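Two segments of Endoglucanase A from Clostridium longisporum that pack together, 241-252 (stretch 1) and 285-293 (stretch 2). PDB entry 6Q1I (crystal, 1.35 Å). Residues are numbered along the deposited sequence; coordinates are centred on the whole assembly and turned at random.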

# COMPACT_ATOMS: atom_id res chain seq x y z
N PHE A 241 -4.73 19.24 4.69
CA PHE A 241 -4.09 19.05 5.99
C PHE A 241 -2.99 18.00 5.91
O PHE A 241 -1.87 18.22 6.38
CB PHE A 241 -5.14 18.60 7.02
CG PHE A 241 -4.56 18.25 8.36
CD1 PHE A 241 -4.34 19.23 9.32
CD2 PHE A 241 -4.20 16.95 8.65
CE1 PHE A 241 -3.79 18.90 10.54
CE2 PHE A 241 -3.64 16.62 9.89
CZ PHE A 241 -3.44 17.60 10.83
N ALA A 242 -3.31 16.85 5.31
CA ALA A 242 -2.47 15.66 5.43
C ALA A 242 -1.20 15.73 4.58
O ALA A 242 -0.16 15.21 4.99
CB ALA A 242 -3.29 14.43 5.05
N MET A 243 -1.27 16.33 3.39
CA MET A 243 -0.19 16.16 2.42
C MET A 243 0.27 17.46 1.76
O MET A 243 1.43 17.58 1.38
CB MET A 243 -0.64 15.14 1.36
CG MET A 243 0.40 14.75 0.33
SD MET A 243 -0.07 13.22 -0.50
CE MET A 243 -1.80 13.42 -0.73
N ASP A 244 -0.62 18.44 1.60
CA ASP A 244 -0.30 19.61 0.80
C ASP A 244 0.67 20.54 1.54
O ASP A 244 0.53 20.78 2.74
CB ASP A 244 -1.58 20.37 0.44
CG ASP A 244 -1.32 21.52 -0.50
OD1 ASP A 244 -0.84 21.27 -1.62
OD2 ASP A 244 -1.57 22.68 -0.13
N THR A 245 1.65 21.07 0.79
CA THR A 245 2.59 22.06 1.31
C THR A 245 2.51 23.39 0.57
O THR A 245 3.38 24.25 0.75
CB THR A 245 4.02 21.52 1.23
OG1 THR A 245 4.34 21.21 -0.14
CG2 THR A 245 4.17 20.28 2.07
N SER A 246 1.48 23.59 -0.26
CA SER A 246 1.31 24.82 -1.01
C SER A 246 0.71 25.89 -0.10
O SER A 246 0.55 25.71 1.11
CB SER A 246 0.39 24.58 -2.20
OG SER A 246 -0.96 24.57 -1.79
N SER A 247 0.35 27.03 -0.70
CA SER A 247 -0.35 28.08 0.04
C SER A 247 -1.72 27.62 0.52
O SER A 247 -2.32 28.28 1.37
CB SER A 247 -0.50 29.32 -0.84
OG SER A 247 -1.26 29.05 -2.01
N ASN A 248 -2.23 26.51 -0.02
CA ASN A 248 -3.49 25.93 0.43
C ASN A 248 -3.32 25.05 1.67
O ASN A 248 -4.31 24.50 2.16
CB ASN A 248 -4.11 25.09 -0.68
CG ASN A 248 -4.63 25.93 -1.83
OD1 ASN A 248 -5.07 27.07 -1.63
ND2 ASN A 248 -4.60 25.37 -3.03
N SER A 249 -2.10 24.91 2.18
CA SER A 249 -1.85 24.01 3.29
C SER A 249 -2.66 24.42 4.52
O SER A 249 -2.75 25.60 4.86
CB SER A 249 -0.36 24.01 3.63
OG SER A 249 -0.14 23.37 4.87
N VAL A 250 -3.22 23.41 5.20
CA VAL A 250 -3.94 23.55 6.45
C VAL A 250 -3.17 22.77 7.51
O VAL A 250 -2.61 21.71 7.20
CB VAL A 250 -5.37 22.97 6.28
CG1 VAL A 250 -6.09 22.88 7.60
CG2 VAL A 250 -6.16 23.80 5.27
N ASN A 251 -3.12 23.29 8.74
CA ASN A 251 -2.35 22.62 9.79
C ASN A 251 -3.15 22.30 11.04
O ASN A 251 -2.56 21.87 12.04
CB ASN A 251 -1.08 23.40 10.14
CG ASN A 251 -1.36 24.74 10.78
OD1 ASN A 251 -2.52 25.10 11.01
ND2 ASN A 251 -0.31 25.49 11.07
N THR A 252 -4.47 22.45 11.01
CA THR A 252 -5.33 22.06 12.12
C THR A 252 -6.41 21.12 11.61
O THR A 252 -6.81 21.17 10.45
CB THR A 252 -5.99 23.29 12.77
OG1 THR A 252 -6.70 24.02 11.77
CG2 THR A 252 -4.94 24.20 13.40
N PHE A 285 -2.32 5.85 4.22
CA PHE A 285 -2.85 7.12 4.71
C PHE A 285 -1.79 7.70 5.64
O PHE A 285 -0.77 7.08 5.91
CB PHE A 285 -4.23 6.98 5.38
CG PHE A 285 -4.19 6.49 6.81
CD1 PHE A 285 -3.76 5.22 7.12
CD2 PHE A 285 -4.64 7.31 7.84
CE1 PHE A 285 -3.74 4.76 8.44
CE2 PHE A 285 -4.62 6.86 9.15
CZ PHE A 285 -4.18 5.58 9.45
N GLY A 286 -2.05 8.89 6.14
CA GLY A 286 -1.14 9.54 7.06
C GLY A 286 -1.21 11.04 6.91
O GLY A 286 -1.99 11.58 6.12
N SER A 287 -0.38 11.72 7.71
CA SER A 287 -0.21 13.16 7.64
C SER A 287 1.27 13.50 7.79
O SER A 287 2.03 12.76 8.43
CB SER A 287 -1.01 13.89 8.72
OG SER A 287 -0.57 13.48 10.00
N ILE A 288 1.66 14.62 7.18
CA ILE A 288 3.04 15.09 7.26
C ILE A 288 3.26 16.00 8.47
O ILE A 288 2.30 16.49 9.08
CB ILE A 288 3.50 15.77 5.95
CG1 ILE A 288 2.75 17.07 5.71
CG2 ILE A 288 3.33 14.81 4.77
CD1 ILE A 288 3.28 17.85 4.52
N ASN A 289 4.52 16.24 8.80
CA ASN A 289 4.90 16.99 9.99
C ASN A 289 4.87 18.49 9.72
O ASN A 289 5.82 19.05 9.16
CB ASN A 289 6.29 16.56 10.45
CG ASN A 289 6.76 17.32 11.65
OD1 ASN A 289 5.99 18.04 12.28
ND2 ASN A 289 8.03 17.16 11.99
N LYS A 290 3.79 19.15 10.13
CA LYS A 290 3.68 20.60 10.10
C LYS A 290 3.77 21.20 11.50
O LYS A 290 3.12 22.20 11.80
CB LYS A 290 2.39 21.04 9.41
CG LYS A 290 2.23 20.49 8.00
CD LYS A 290 0.89 20.86 7.36
CE LYS A 290 0.78 20.30 5.96
NZ LYS A 290 -0.55 20.60 5.34
N ASN A 291 4.58 20.59 12.37
CA ASN A 291 4.73 21.05 13.75
C ASN A 291 3.36 21.17 14.41
O ASN A 291 3.06 22.14 15.12
CB ASN A 291 5.53 22.36 13.83
CG ASN A 291 6.15 22.58 15.19
OD1 ASN A 291 6.40 21.64 15.93
ND2 ASN A 291 6.41 23.84 15.53
N ASN A 292 2.52 20.16 14.18
CA ASN A 292 1.10 20.19 14.51
C ASN A 292 0.65 18.84 15.05
O ASN A 292 -0.38 18.30 14.66
CB ASN A 292 0.27 20.58 13.29
CG ASN A 292 0.45 19.63 12.12
OD1 ASN A 292 1.49 18.98 11.96
ND2 ASN A 292 -0.56 19.57 11.26
N THR A 293 1.42 18.30 15.99
CA THR A 293 1.21 16.94 16.46
C THR A 293 -0.18 16.74 17.07
O THR A 293 -0.78 15.67 16.92
CB THR A 293 2.31 16.57 17.46
OG1 THR A 293 3.59 16.70 16.81
CG2 THR A 293 2.15 15.14 17.97
O HOH W 1 -0.26 17.74 8.91
O HOH W 2 2.42 24.59 10.78

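The most unusual feature of this contact is a lysine that ends among four oxygens with no carboxylate among them. Lys-290 NZ donates to Phe-241 O at 2.9 Å, to Asp-244 O at 2.8 Å, to Ser-249 OG at 2.8 Å and to Val-250 O at 3.0 Å. An ammonium carries three protons, so four acceptors at these lengths imply that at least one proton is shared. Asp-244 is nearby, but it offers its backbone carbonyl to the lysine; its carboxylate is used within its own loop.

The lysine reaches this pocket by being straight. Its CA-to-CB bond points toward stretch 1, chi1 is m, and chi2 through chi4 are all t, so the amine is carried as far from the backbone as the chain allows. The residue has 104 Å² covered by stretch 1, the largest share of any residue here, out of 485 Å² summed over both sides. Its aliphatic part is used as well: Lys-290 CD lies 4.2 Å from Asn-251 CB. One long side chain thus gathers the end of a helix and the loop that follows, a job suited to a residue with a long aliphatic shaft and several protons at its tip.

The loop is also bonded within itself. Ser-246 OG donates to Asp-244 OD2 at 2.6 Å and accepts from Asn-248 N at 2.9 Å, while a type I turn from Ser-246 to Ser-249 is closed by Ser-249 N to Ser-246 O at 3.0 Å. The tip of this turn stays clear of stretch 2, yet the chain beyond it returns Ser-249 and Val-250 to the lysine.

Where the helix ends, the backbones come closest, with the CA atoms of Ala-242 and Ser-287 4.0 Å apart. Ile-288 N donates to Ala-242 O at 2.9 Å, and Ser-287 CA makes a CA-H...O contact with that same oxygen at 3.4 Å. A small residue fits here: Ala-242 CB already lies 3.3 Å from Gly-286 O. Gly-286 itself is explained by its backbone angles, at which a CB would be jammed against the preceding carbonyl oxygen. Ile-288 starts sideways but brings its end nearer, placing CD1 3.6 Å from Thr-245 CG2 and 3.7 Å from Met-243 O.

A second side-chain link, this one from a carboxamide, lies beside the lysine. Asn-292 ND2 donates to Asn-251 O at 3.1 Å, and Asn-292 OD1 accepts from Lys-290 N at 2.9 Å, so one carboxamide both crosses the contact and braces its own loop. The buried Phe-241 ring fills the space alongside, with CE1 3.4 Å from Asn-292 ND2 and CE2 4.0 Å from Ser-287 CB.

Two waters complete the fit. Water 1 donates to Phe-241 O at 3.0 Å and Ile-288 O at 2.9 Å and accepts from Asn-292 ND2 at 3.0 Å; water 2 bridges Asn-251 ND2, at 2.9 Å, and Lys-290 O, at 2.7 Å.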